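Long-range contacts in putative cytochrome P450 120 (Synechocystis sp., PDB 2VE3), which binds heme and retinoic acid and probably acts as a monooxygenase that inserts oxygen from O2 into its substrate, as other cytochromes P450 do: residues N65-F69 against L341-Q345; H350-Y356 against N376-V382; L20-T26 against K48-G53; I13-F18 against F43-T49. One frame throughout, in Å; residues are numbered along the deposited sequence.

Contact 1. Residues N65-F69 against L341-Q345; sequences NRFLF and LVSYQ. With HEM (protoporphyrin IX containing Fe), chain C; REA (retinoic acid), chain D.
Tyr344 presents one face of its ring to the edge of Phe69, a T-shaped pair with centroids 5.2 Å apart and planes at 79°, closest at Phe69 CZ to Tyr344 CE1, 3.9 Å. This is a helix packed on a strand of the mixed beta sheet of the cytochrome P450 fold, and it is buried. Residues 65-68 are the last turn of helix 62-68; Phe69 is the first residue to leave it (phi/psi -107/29). Residues 341-345 are extended, so side chains alternate: Val342 and Tyr344 point toward the helix end, Ser343 and Gln345 away. The CA atoms of Asn65 and Tyr344 are 6.8 Å apart. Leu68, with chi1 t and chi2 p, spans two positions of the strand: its CD2 lies 3.3 Å from Tyr344 CD2, its CD1 3.9 Å from Val342 CG1. No hydrogen bond joins the segments; Asn65 ND2 instead binds Phe379 O. The strand's end serves both ligands. Tyr344, chi1 p, donates from its OH to the propionate oxygen O1A of the heme at 2.6 Å; the heme is also hydrogen-bonded to His101, Arg323 and Arg389. On the other face Gln345 NE2 donates to Ser343 OG at 2.8 Å and to the carboxylate O2 of retinoic acid, also at 2.8 Å.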
# COMPACT_ATOMS: atom_id res chain seq x y z
N ASN A 65 16.27 -9.32 2.82
CA ASN A 65 15.86 -8.14 2.05
C ASN A 65 17.02 -7.55 1.26
O ASN A 65 16.84 -7.07 0.14
CB ASN A 65 15.24 -7.06 2.95
CG ASN A 65 13.91 -7.48 3.54
OD1 ASN A 65 13.29 -8.43 3.08
ND2 ASN A 65 13.49 -6.79 4.58
N ARG A 66 18.20 -7.59 1.86
CA ARG A 66 19.44 -7.17 1.19
C ARG A 66 19.69 -8.05 -0.04
O ARG A 66 19.84 -7.55 -1.14
CB ARG A 66 20.61 -7.23 2.20
CG ARG A 66 21.93 -6.68 1.69
CD ARG A 66 23.06 -6.90 2.70
NE ARG A 66 22.98 -6.02 3.87
CZ ARG A 66 23.77 -6.10 4.94
NH1 ARG A 66 24.73 -7.03 5.01
NH2 ARG A 66 23.62 -5.25 5.95
N PHE A 67 19.72 -9.36 0.17
CA PHE A 67 19.83 -10.37 -0.88
C PHE A 67 18.87 -10.13 -2.07
O PHE A 67 19.29 -10.12 -3.25
CB PHE A 67 19.61 -11.75 -0.21
CG PHE A 67 19.30 -12.88 -1.16
CD1 PHE A 67 20.26 -13.36 -2.05
CD2 PHE A 67 18.05 -13.49 -1.13
CE1 PHE A 67 19.96 -14.41 -2.92
CE2 PHE A 67 17.75 -14.55 -1.99
CZ PHE A 67 18.72 -15.01 -2.89
N LEU A 68 17.60 -9.91 -1.75
CA LEU A 68 16.56 -9.72 -2.77
C LEU A 68 16.68 -8.39 -3.50
O LEU A 68 16.25 -8.28 -4.64
CB LEU A 68 15.17 -9.89 -2.13
CG LEU A 68 13.97 -10.14 -3.04
CD1 LEU A 68 13.95 -11.56 -3.63
CD2 LEU A 68 12.73 -9.90 -2.25
N PHE A 69 17.28 -7.38 -2.86
CA PHE A 69 17.45 -6.07 -3.49
C PHE A 69 18.90 -5.79 -3.90
O PHE A 69 19.33 -4.63 -3.96
CB PHE A 69 16.90 -4.95 -2.59
CG PHE A 69 15.48 -5.17 -2.11
CD1 PHE A 69 14.48 -5.60 -2.99
CD2 PHE A 69 15.12 -4.90 -0.78
CE1 PHE A 69 13.17 -5.79 -2.55
CE2 PHE A 69 13.81 -5.10 -0.33
CZ PHE A 69 12.84 -5.54 -1.23
N LEU A 341 9.61 -19.03 -7.22
CA LEU A 341 9.40 -17.68 -6.70
C LEU A 341 9.94 -17.50 -5.28
O LEU A 341 9.97 -18.44 -4.49
CB LEU A 341 7.91 -17.35 -6.69
CG LEU A 341 7.25 -16.61 -7.84
CD1 LEU A 341 7.65 -17.17 -9.20
CD2 LEU A 341 5.74 -16.66 -7.63
N VAL A 342 10.35 -16.27 -4.99
CA VAL A 342 10.70 -15.84 -3.66
C VAL A 342 9.71 -14.75 -3.26
O VAL A 342 9.35 -13.90 -4.08
CB VAL A 342 12.15 -15.23 -3.61
CG1 VAL A 342 12.54 -14.85 -2.19
CG2 VAL A 342 13.14 -16.21 -4.18
N SER A 343 9.26 -14.80 -2.01
CA SER A 343 8.41 -13.75 -1.44
C SER A 343 9.09 -13.11 -0.24
O SER A 343 9.47 -13.82 0.70
CB SER A 343 7.06 -14.31 -1.00
OG SER A 343 6.25 -13.28 -0.45
N TYR A 344 9.21 -11.79 -0.26
CA TYR A 344 9.81 -11.07 0.85
C TYR A 344 8.66 -10.54 1.70
O TYR A 344 7.75 -9.89 1.19
CB TYR A 344 10.79 -9.97 0.38
CG TYR A 344 10.16 -8.71 -0.16
CD1 TYR A 344 9.91 -7.61 0.67
CD2 TYR A 344 9.83 -8.59 -1.51
CE1 TYR A 344 9.32 -6.43 0.17
CE2 TYR A 344 9.26 -7.44 -2.02
CZ TYR A 344 9.00 -6.36 -1.18
OH TYR A 344 8.44 -5.24 -1.69
N GLN A 345 8.71 -10.86 2.99
CA GLN A 345 7.59 -10.59 3.88
C GLN A 345 7.92 -9.42 4.79
O GLN A 345 8.70 -9.55 5.74
CB GLN A 345 7.22 -11.84 4.68
CG GLN A 345 6.66 -12.97 3.81
CD GLN A 345 5.26 -12.64 3.29
OE1 GLN A 345 4.34 -12.40 4.08
NE2 GLN A 345 5.11 -12.57 1.97
CHA HEM C . 5.18 -0.44 -5.17
CHB HEM C . 3.95 -0.16 -0.48
CHC HEM C . 1.20 3.74 -1.40
CHD HEM C . 1.96 3.16 -6.13
C1A HEM C . 5.11 -0.72 -3.82
C2A HEM C . 5.81 -1.77 -3.10
C3A HEM C . 5.47 -1.67 -1.80
C4A HEM C . 4.54 -0.58 -1.66
CMA HEM C . 5.94 -2.56 -0.63
CAA HEM C . 6.80 -2.77 -3.73
CBA HEM C . 6.13 -4.07 -4.16
CGA HEM C . 7.17 -4.88 -4.91
O1A HEM C . 8.19 -5.26 -4.27
O2A HEM C . 6.98 -5.15 -6.13
C1B HEM C . 3.13 0.94 -0.31
C2B HEM C . 2.65 1.48 0.95
C3B HEM C . 1.90 2.57 0.69
C4B HEM C . 1.88 2.74 -0.74
CMB HEM C . 2.99 0.89 2.33
CAB HEM C . 1.13 3.51 1.68
CBB HEM C . 1.59 3.83 2.90
C1C HEM C . 1.19 3.98 -2.76
C2C HEM C . 0.56 5.09 -3.44
C3C HEM C . 0.77 4.93 -4.75
C4C HEM C . 1.53 3.70 -4.94
CMC HEM C . -0.18 6.26 -2.74
CAC HEM C . 0.32 5.89 -5.90
CBC HEM C . -0.95 6.01 -6.31
C1D HEM C . 2.81 2.09 -6.31
C2D HEM C . 3.12 1.51 -7.59
C3D HEM C . 4.12 0.39 -7.31
C4D HEM C . 4.34 0.42 -5.87
CMD HEM C . 2.54 1.95 -8.97
CAD HEM C . 4.78 -0.58 -8.32
CBD HEM C . 6.24 -0.14 -8.50
CGD HEM C . 6.93 -1.03 -9.50
O1D HEM C . 8.04 -0.64 -9.94
O2D HEM C . 6.40 -2.11 -9.89
NA HEM C . 4.35 -0.02 -2.91
NB HEM C . 2.62 1.72 -1.32
NC HEM C . 1.77 3.14 -3.70
ND HEM C . 3.55 1.44 -5.32
FE HEM C . 3.28 1.78 -3.26
C1 REA D . 0.74 -2.14 -4.62
C2 REA D . 0.92 -1.51 -6.00
C3 REA D . 1.63 -2.49 -6.93
C4 REA D . 0.72 -3.69 -7.21
C5 REA D . 0.04 -4.22 -5.97
C6 REA D . 0.03 -3.50 -4.77
C7 REA D . -0.68 -4.08 -3.62
C8 REA D . -0.06 -5.17 -2.85
C9 REA D . -0.87 -5.83 -1.81
C10 REA D . -0.41 -7.15 -1.41
C11 REA D . -0.31 -7.59 -0.03
C12 REA D . 0.57 -8.76 0.10
C13 REA D . 0.21 -9.95 0.87
C14 REA D . 1.25 -10.89 0.97
C15 REA D . 1.41 -11.83 2.07
C16 REA D . 2.11 -2.37 -3.95
C17 REA D . -0.09 -1.16 -3.79
C18 REA D . -0.66 -5.55 -6.08
C19 REA D . -2.11 -5.23 -1.21
C20 REA D . -1.16 -10.12 1.47
O1 REA D . 0.64 -11.81 3.04
O2 REA D . 2.32 -12.68 2.03

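Contact 2. Residues H350-Y356 against N376-V382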
# COMPACT_ATOMS: atom_id res chain seq x y z
N HIS A 350 9.24 -6.70 10.04
CA HIS A 350 8.86 -5.67 11.01
C HIS A 350 8.46 -6.23 12.38
O HIS A 350 8.27 -5.47 13.32
CB HIS A 350 7.73 -4.81 10.44
CG HIS A 350 8.16 -3.90 9.34
ND1 HIS A 350 7.35 -2.93 8.81
CD2 HIS A 350 9.33 -3.82 8.65
CE1 HIS A 350 7.99 -2.29 7.84
NE2 HIS A 350 9.19 -2.82 7.72
N ALA A 351 8.36 -7.55 12.47
CA ALA A 351 8.09 -8.23 13.73
C ALA A 351 9.34 -8.90 14.29
O ALA A 351 9.28 -9.57 15.33
CB ALA A 351 6.95 -9.26 13.57
N ASP A 352 10.49 -8.72 13.63
CA ASP A 352 11.75 -9.29 14.11
C ASP A 352 12.17 -8.64 15.42
O ASP A 352 12.34 -7.43 15.47
CB ASP A 352 12.85 -9.16 13.06
CG ASP A 352 14.17 -9.78 13.51
OD1 ASP A 352 14.24 -11.01 13.72
OD2 ASP A 352 15.15 -9.03 13.65
N PRO A 353 12.33 -9.43 16.51
CA PRO A 353 12.68 -8.84 17.81
C PRO A 353 14.11 -8.31 17.92
O PRO A 353 14.38 -7.49 18.79
CB PRO A 353 12.42 -9.97 18.81
CG PRO A 353 12.52 -11.23 18.00
CD PRO A 353 12.12 -10.89 16.59
N ASP A 354 15.01 -8.77 17.05
CA ASP A 354 16.37 -8.24 16.96
C ASP A 354 16.37 -6.85 16.33
O ASP A 354 17.08 -5.94 16.78
CB ASP A 354 17.27 -9.16 16.12
CG ASP A 354 17.41 -10.55 16.71
OD1 ASP A 354 17.26 -10.71 17.94
OD2 ASP A 354 17.70 -11.49 15.94
N LEU A 355 15.59 -6.71 15.27
CA LEU A 355 15.34 -5.42 14.63
C LEU A 355 14.47 -4.50 15.48
O LEU A 355 14.72 -3.30 15.58
CB LEU A 355 14.66 -5.68 13.28
CG LEU A 355 15.40 -5.43 11.96
CD1 LEU A 355 16.93 -5.53 12.08
CD2 LEU A 355 14.85 -6.34 10.84
N TYR A 356 13.43 -5.06 16.09
CA TYR A 356 12.45 -4.29 16.85
C TYR A 356 12.21 -4.89 18.23
O TYR A 356 11.30 -5.69 18.41
CB TYR A 356 11.13 -4.16 16.05
CG TYR A 356 11.35 -3.52 14.71
CD1 TYR A 356 11.65 -2.15 14.61
CD2 TYR A 356 11.34 -4.28 13.54
CE1 TYR A 356 11.89 -1.56 13.38
CE2 TYR A 356 11.58 -3.71 12.30
CZ TYR A 356 11.85 -2.35 12.23
OH TYR A 356 12.07 -1.77 11.02
N ASN A 376 20.04 0.41 12.85
CA ASN A 376 19.75 -0.96 12.42
C ASN A 376 20.47 -1.21 11.08
O ASN A 376 20.89 -0.25 10.42
CB ASN A 376 18.22 -1.17 12.24
CG ASN A 376 17.58 -1.93 13.42
OD1 ASN A 376 18.24 -2.66 14.16
ND2 ASN A 376 16.26 -1.77 13.57
N PRO A 377 20.65 -2.49 10.69
CA PRO A 377 21.15 -2.76 9.34
C PRO A 377 20.26 -2.16 8.25
O PRO A 377 19.10 -1.83 8.52
CB PRO A 377 21.16 -4.30 9.26
CG PRO A 377 20.28 -4.76 10.37
CD PRO A 377 20.44 -3.74 11.45
N PRO A 378 20.80 -1.96 7.03
CA PRO A 378 19.94 -1.57 5.91
C PRO A 378 18.81 -2.57 5.66
O PRO A 378 18.98 -3.76 5.93
CB PRO A 378 20.91 -1.58 4.71
CG PRO A 378 22.26 -1.32 5.33
CD PRO A 378 22.23 -2.02 6.65
N PHE A 379 17.68 -2.07 5.18
CA PHE A 379 16.53 -2.93 4.77
C PHE A 379 15.79 -3.57 5.94
O PHE A 379 15.19 -4.64 5.81
CB PHE A 379 16.95 -3.98 3.73
CG PHE A 379 17.54 -3.39 2.47
CD1 PHE A 379 16.75 -2.64 1.59
CD2 PHE A 379 18.88 -3.58 2.16
CE1 PHE A 379 17.28 -2.09 0.42
CE2 PHE A 379 19.44 -3.03 0.98
CZ PHE A 379 18.63 -2.29 0.12
N ALA A 380 15.81 -2.86 7.07
CA ALA A 380 15.18 -3.30 8.31
C ALA A 380 13.74 -2.74 8.45
O ALA A 380 12.86 -3.37 9.04
CB ALA A 380 16.06 -2.85 9.48
N HIS A 381 13.54 -1.55 7.89
CA HIS A 381 12.25 -0.89 7.83
C HIS A 381 11.95 -0.78 6.34
O HIS A 381 12.55 0.03 5.63
CB HIS A 381 12.36 0.47 8.51
CG HIS A 381 11.08 1.25 8.58
ND1 HIS A 381 10.03 0.89 9.39
CD2 HIS A 381 10.71 2.40 7.98
CE1 HIS A 381 9.05 1.77 9.26
NE2 HIS A 381 9.45 2.70 8.41
N VAL A 382 11.07 -1.65 5.85
CA VAL A 382 10.75 -1.72 4.43
C VAL A 382 9.24 -1.69 4.10
O VAL A 382 8.76 -2.55 3.35
CB VAL A 382 11.43 -2.94 3.76
CG1 VAL A 382 12.95 -2.74 3.67
CG2 VAL A 382 11.06 -4.27 4.47
O HOH W 1 14.46 -0.08 11.43
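Three hydrogen bonds tie these two irregular segments together, each pairing a side chain with a backbone atom. The backbone amide Val382 N donates to the ring nitrogen His350 NE2 at 2.9 Å, Asn376 ND2 reaches Leu355 O at 3.0 Å, and Tyr356 OH donates to Ala380 O at 2.7 Å. A water adds a bridge, donating to Tyr356 OH at 3.0 Å and accepting from Asn376 ND2 at 3.3 Å. Apolar packing centres on Leu355, whose CG lies 3.6 Å from Ala380 CB and whose CD1 lies 3.8 Å from Pro377 CG. The rings of His350 and His381 are nearly parallel, at 9°, but slid apart, centroids 5.2 Å apart, so they barely overlap. Within 350-356, an Asx motif fixes the turn: Leu355 N donates to Asp352 OD2 at 2.9 Å. Both segments belong to the long loop between helices 346-349 and 394-411, the P450 meander region ahead of the heme-ligand loop; the Val382 side chain is about 7 Å from the heme. Because Val382 N is the donor, His350 NE2 must be an unprotonated acceptor, so a neutral imidazole with its proton on ND1 is implied.

Contact 3. Residues L20-T26 against K48-G53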
# COMPACT_ATOMS: atom_id res chain seq x y z
N LEU A 20 -1.26 -30.09 -2.27
CA LEU A 20 -1.83 -30.63 -3.51
C LEU A 20 -1.15 -30.04 -4.74
O LEU A 20 -0.64 -28.92 -4.67
CB LEU A 20 -3.33 -30.35 -3.59
CG LEU A 20 -4.21 -31.01 -2.53
CD1 LEU A 20 -5.51 -30.24 -2.27
CD2 LEU A 20 -4.48 -32.46 -2.92
N PRO A 21 -1.16 -30.78 -5.87
CA PRO A 21 -0.68 -30.18 -7.12
C PRO A 21 -1.50 -28.94 -7.48
O PRO A 21 -2.71 -28.91 -7.23
CB PRO A 21 -0.90 -31.30 -8.16
CG PRO A 21 -0.95 -32.54 -7.36
CD PRO A 21 -1.61 -32.17 -6.08
N TRP A 22 -0.82 -27.94 -8.02
CA TRP A 22 -1.36 -26.60 -8.30
C TRP A 22 -1.95 -25.86 -7.09
O TRP A 22 -1.39 -24.84 -6.67
CB TRP A 22 -2.33 -26.62 -9.51
CG TRP A 22 -2.21 -25.38 -10.33
CD1 TRP A 22 -1.40 -25.20 -11.42
CD2 TRP A 22 -2.89 -24.14 -10.12
NE1 TRP A 22 -1.54 -23.92 -11.90
CE2 TRP A 22 -2.46 -23.25 -11.13
CE3 TRP A 22 -3.84 -23.69 -9.19
CZ2 TRP A 22 -2.93 -21.94 -11.23
CZ3 TRP A 22 -4.31 -22.38 -9.29
CH2 TRP A 22 -3.85 -21.52 -10.31
N LEU A 23 -3.05 -26.35 -6.52
CA LEU A 23 -3.69 -25.67 -5.38
C LEU A 23 -2.70 -25.39 -4.23
O LEU A 23 -2.71 -24.29 -3.66
CB LEU A 23 -4.93 -26.42 -4.87
CG LEU A 23 -5.70 -25.76 -3.72
CD1 LEU A 23 -6.50 -24.53 -4.17
CD2 LEU A 23 -6.61 -26.76 -3.03
N GLY A 24 -1.86 -26.36 -3.91
CA GLY A 24 -0.82 -26.20 -2.89
C GLY A 24 -1.40 -25.68 -1.59
O GLY A 24 -2.40 -26.19 -1.11
N GLU A 25 -0.77 -24.66 -1.03
CA GLU A 25 -1.29 -24.03 0.20
C GLU A 25 -1.97 -22.69 -0.09
O GLU A 25 -2.07 -21.83 0.79
CB GLU A 25 -0.17 -23.85 1.23
CG GLU A 25 0.61 -25.11 1.57
CD GLU A 25 1.44 -24.95 2.84
OE1 GLU A 25 2.50 -24.28 2.81
OE2 GLU A 25 1.01 -25.48 3.88
N THR A 26 -2.47 -22.53 -1.32
CA THR A 26 -3.10 -21.27 -1.73
C THR A 26 -4.28 -20.90 -0.83
O THR A 26 -4.48 -19.72 -0.54
CB THR A 26 -3.58 -21.31 -3.22
OG1 THR A 26 -2.52 -21.76 -4.08
CG2 THR A 26 -4.02 -19.92 -3.68
N LYS A 48 9.48 -23.06 2.26
CA LYS A 48 8.86 -23.19 0.95
C LYS A 48 7.37 -23.60 1.03
O LYS A 48 6.91 -24.26 1.98
CB LYS A 48 9.65 -24.14 0.05
CG LYS A 48 9.45 -25.62 0.37
CD LYS A 48 10.31 -26.50 -0.51
CE LYS A 48 10.34 -27.92 0.03
NZ LYS A 48 9.02 -28.55 -0.18
N THR A 49 6.63 -23.19 0.01
CA THR A 49 5.24 -23.55 -0.11
C THR A 49 4.91 -23.59 -1.60
O THR A 49 5.80 -23.45 -2.44
CB THR A 49 4.34 -22.55 0.67
OG1 THR A 49 2.96 -22.92 0.53
CG2 THR A 49 4.53 -21.13 0.18
N ARG A 50 3.63 -23.78 -1.91
CA ARG A 50 3.18 -23.68 -3.29
C ARG A 50 1.94 -22.82 -3.32
O ARG A 50 1.01 -23.02 -2.55
CB ARG A 50 2.94 -25.07 -3.88
CG ARG A 50 2.19 -25.10 -5.22
CD ARG A 50 2.00 -26.53 -5.66
NE ARG A 50 3.27 -27.13 -6.06
CZ ARG A 50 3.61 -28.40 -5.87
NH1 ARG A 50 2.77 -29.23 -5.26
NH2 ARG A 50 4.79 -28.84 -6.28
N LEU A 51 1.96 -21.81 -4.18
CA LEU A 51 0.85 -20.87 -4.26
C LEU A 51 0.54 -20.60 -5.72
O LEU A 51 1.44 -20.34 -6.51
CB LEU A 51 1.17 -19.57 -3.51
CG LEU A 51 1.63 -19.64 -2.04
CD1 LEU A 51 2.15 -18.27 -1.60
CD2 LEU A 51 0.54 -20.13 -1.12
N PHE A 52 -0.74 -20.70 -6.08
CA PHE A 52 -1.25 -20.42 -7.43
C PHE A 52 -0.41 -21.13 -8.50
O PHE A 52 -0.04 -20.53 -9.51
CB PHE A 52 -1.25 -18.91 -7.72
CG PHE A 52 -1.93 -18.08 -6.67
CD1 PHE A 52 -3.28 -17.77 -6.77
CD2 PHE A 52 -1.21 -17.58 -5.58
CE1 PHE A 52 -3.91 -17.00 -5.81
CE2 PHE A 52 -1.81 -16.80 -4.62
CZ PHE A 52 -3.17 -16.51 -4.72
N GLY A 53 -0.08 -22.39 -8.22
CA GLY A 53 0.69 -23.23 -9.13
C GLY A 53 2.19 -23.02 -9.16
O GLY A 53 2.87 -23.68 -9.96
O HOH W 2 5.11 -24.64 3.78
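No regular pairing joins these segments, although 48-51 is a strand: 20-26 is a loop whose type II' turn, Leu23 to Thr26, places Glu25 N 2.9 Å from Arg50 O in a hydrogen bond. Gly24, with phi/psi 52/-131, lies so close that a CB would strike Arg50 O, and Gly53 is equally constrained beneath the indole of Trp22. A weak hydrogen bond runs from Gly53 N to Trp22 O (3.2 Å). Thr26 serves both sides, its OG1 donating to Leu23 O at 2.6 Å and accepting from Phe52 N at 2.9 Å, while its CG2 sits over the face of Phe52, 3.6 Å from the ring centroid. A second CH-pi contact sets Gly53 CA 3.5 Å from the centroid of the five-membered ring of Trp22. Thr49 OG1 donates to Glu25 OE1 at 2.7 Å; the other carboxylate oxygen of Glu25 forms a salt bridge with Arg39. The contact thus fastens the start of helix 26-31, where Glu25 is the N-cap residue, to the end of strand 47-51, one edge of the sheet, with Phe35 of helix 35-43 against Leu51 and strand 54-59 alongside.

Contact 4. Residues I13-F18 against F43-T49; sequences IPPGDF and FGPIFKT
Lys48, the residue most covered by this contact, lies along the loop 13-18 with chi1 p, chi2 and chi3 t and chi4 p, a course that brings its ammonium over the face of Phe18. The resulting cation-pi interaction sets Lys48 NZ 3.6 Å from the Phe18 ring centroid, 7° off the normal, and NZ also donates to Gly16 O at 2.8 Å. The loop runs alongside the beginning of strand 47-51 in the same direction, with CA pairs Pro14-Phe47 at 5.3 Å, Gly16-Lys48 at 4.6 Å and Phe18-Thr49 at 4.8 Å. One backbone hydrogen bond, Lys48 N to Pro15 O at 3.0 Å, joins them, and CA-H...O contacts supplement it: Gly16 CA to Lys48 O at 3.3 Å and Thr49 CA to Asp17 O at 3.6 Å. Phe43, chi1 m, ends helix 35-43 and turns its ring face to Gly16, whose CA is 3.6 Å from the ring centroid; Gly16 has phi/psi 148/151, and a CB there would run into Lys48 O. Pro15, extended at -74/155, packs its CB 3.9 Å from Phe43 CD1 and its CG 3.3 Å from Phe43 O. The N-terminal loop is thereby laid along strand 47-51, one edge of the sheet, with helix 35-43 leading into that strand, strand 54-59 beside it, and Phe334 of strand 334-336 against Pro14 and Pro15.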
# COMPACT_ATOMS: atom_id res chain seq x y z
N ILE A 13 17.03 -27.71 -0.70
CA ILE A 13 15.96 -26.71 -0.78
C ILE A 13 15.29 -26.54 0.60
O ILE A 13 15.30 -27.48 1.40
CB ILE A 13 14.88 -27.04 -1.89
CG1 ILE A 13 14.16 -28.35 -1.60
CG2 ILE A 13 15.51 -27.02 -3.29
CD1 ILE A 13 13.00 -28.66 -2.56
N PRO A 14 14.71 -25.34 0.88
CA PRO A 14 14.12 -25.06 2.19
C PRO A 14 13.08 -26.08 2.65
O PRO A 14 12.49 -26.77 1.81
CB PRO A 14 13.47 -23.69 1.98
CG PRO A 14 14.32 -23.06 0.95
CD PRO A 14 14.61 -24.17 -0.01
N PRO A 15 12.86 -26.18 3.97
CA PRO A 15 11.79 -27.04 4.47
C PRO A 15 10.42 -26.40 4.21
O PRO A 15 10.33 -25.19 4.12
CB PRO A 15 12.06 -27.12 5.97
CG PRO A 15 12.81 -25.85 6.30
CD PRO A 15 13.61 -25.52 5.06
N GLY A 16 9.38 -27.22 4.11
CA GLY A 16 8.04 -26.70 3.84
C GLY A 16 7.19 -27.66 3.02
O GLY A 16 7.71 -28.45 2.24
N ASP A 17 5.87 -27.58 3.22
CA ASP A 17 4.89 -28.42 2.51
C ASP A 17 4.36 -27.77 1.22
O ASP A 17 3.92 -26.62 1.22
CB ASP A 17 3.70 -28.74 3.42
CG ASP A 17 4.12 -29.49 4.67
OD1 ASP A 17 5.10 -30.26 4.60
OD2 ASP A 17 3.44 -29.33 5.70
N PHE A 18 4.41 -28.53 0.12
CA PHE A 18 3.91 -28.08 -1.17
C PHE A 18 2.41 -28.30 -1.32
O PHE A 18 1.76 -27.60 -2.10
CB PHE A 18 4.64 -28.78 -2.32
CG PHE A 18 5.94 -28.12 -2.72
CD1 PHE A 18 6.18 -26.78 -2.44
CD2 PHE A 18 6.90 -28.83 -3.42
CE1 PHE A 18 7.37 -26.18 -2.83
CE2 PHE A 18 8.09 -28.22 -3.81
CZ PHE A 18 8.31 -26.90 -3.51
N PHE A 43 8.69 -24.59 10.40
CA PHE A 43 9.77 -24.89 9.44
C PHE A 43 11.07 -24.11 9.65
O PHE A 43 12.13 -24.61 9.31
CB PHE A 43 9.28 -24.78 7.98
CG PHE A 43 8.20 -25.77 7.64
CD1 PHE A 43 8.49 -27.13 7.49
CD2 PHE A 43 6.88 -25.34 7.48
CE1 PHE A 43 7.48 -28.05 7.19
CE2 PHE A 43 5.87 -26.26 7.17
CZ PHE A 43 6.17 -27.62 7.03
N GLY A 44 10.99 -22.89 10.17
CA GLY A 44 12.19 -22.07 10.34
C GLY A 44 12.11 -20.77 9.56
O GLY A 44 11.11 -20.53 8.87
N PRO A 45 13.14 -19.91 9.68
CA PRO A 45 13.15 -18.58 9.06
C PRO A 45 13.03 -18.55 7.53
O PRO A 45 12.55 -17.57 6.98
CB PRO A 45 14.50 -17.98 9.52
CG PRO A 45 15.33 -19.14 9.88
CD PRO A 45 14.39 -20.16 10.44
N ILE A 46 13.46 -19.62 6.86
CA ILE A 46 13.33 -19.75 5.40
C ILE A 46 12.48 -20.99 5.09
O ILE A 46 12.85 -22.13 5.44
CB ILE A 46 14.70 -19.82 4.71
CG1 ILE A 46 15.54 -18.58 5.08
CG2 ILE A 46 14.55 -19.91 3.19
CD1 ILE A 46 17.00 -18.70 4.75
N PHE A 47 11.32 -20.77 4.47
CA PHE A 47 10.43 -21.88 4.17
C PHE A 47 9.90 -21.88 2.74
O PHE A 47 9.90 -20.84 2.07
CB PHE A 47 9.31 -22.02 5.24
CG PHE A 47 8.20 -20.98 5.15
CD1 PHE A 47 7.15 -21.12 4.23
CD2 PHE A 47 8.19 -19.88 6.01
CE1 PHE A 47 6.13 -20.18 4.15
CE2 PHE A 47 7.16 -18.92 5.95
CZ PHE A 47 6.13 -19.07 5.02
N LYS A 48 9.48 -23.06 2.26
CA LYS A 48 8.86 -23.19 0.95
C LYS A 48 7.37 -23.60 1.03
O LYS A 48 6.91 -24.26 1.98
CB LYS A 48 9.65 -24.14 0.05
CG LYS A 48 9.45 -25.62 0.37
CD LYS A 48 10.31 -26.50 -0.51
CE LYS A 48 10.34 -27.92 0.03
NZ LYS A 48 9.02 -28.55 -0.18
N THR A 49 6.63 -23.19 0.01
CA THR A 49 5.24 -23.55 -0.11
C THR A 49 4.91 -23.59 -1.60
O THR A 49 5.80 -23.45 -2.44
CB THR A 49 4.34 -22.55 0.67
OG1 THR A 49 2.96 -22.92 0.53
CG2 THR A 49 4.53 -21.13 0.18
O HOH W 2 5.11 -24.64 3.78

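In the fold
The four contacts illustrate how chemistry follows place in a P450 fold. Contact 1 is fully buried and apolar across its segments, while Tyr344 and Gln345 turn their polar ends to heme and retinoic acid. Contacts 3 and 4 are partly buried, share Lys48 and Thr49 on strand 47-51, and cross along the chain; they combine backbone and side-chain hydrogen bonds, CH-pi contacts, closely fitted glycines and a shared water, and contact 4 adds a cation-pi pair. Strands 47-51 and 341-345 lie in one sheet, which contacts 1, 3 and 4 all reach. Contact 2, made of loops held by side-chain-to-backbone bonds, touches contact 1 through Asn65 ND2 and Phe379 O, 3.0 Å apart, but neither 3 nor 4.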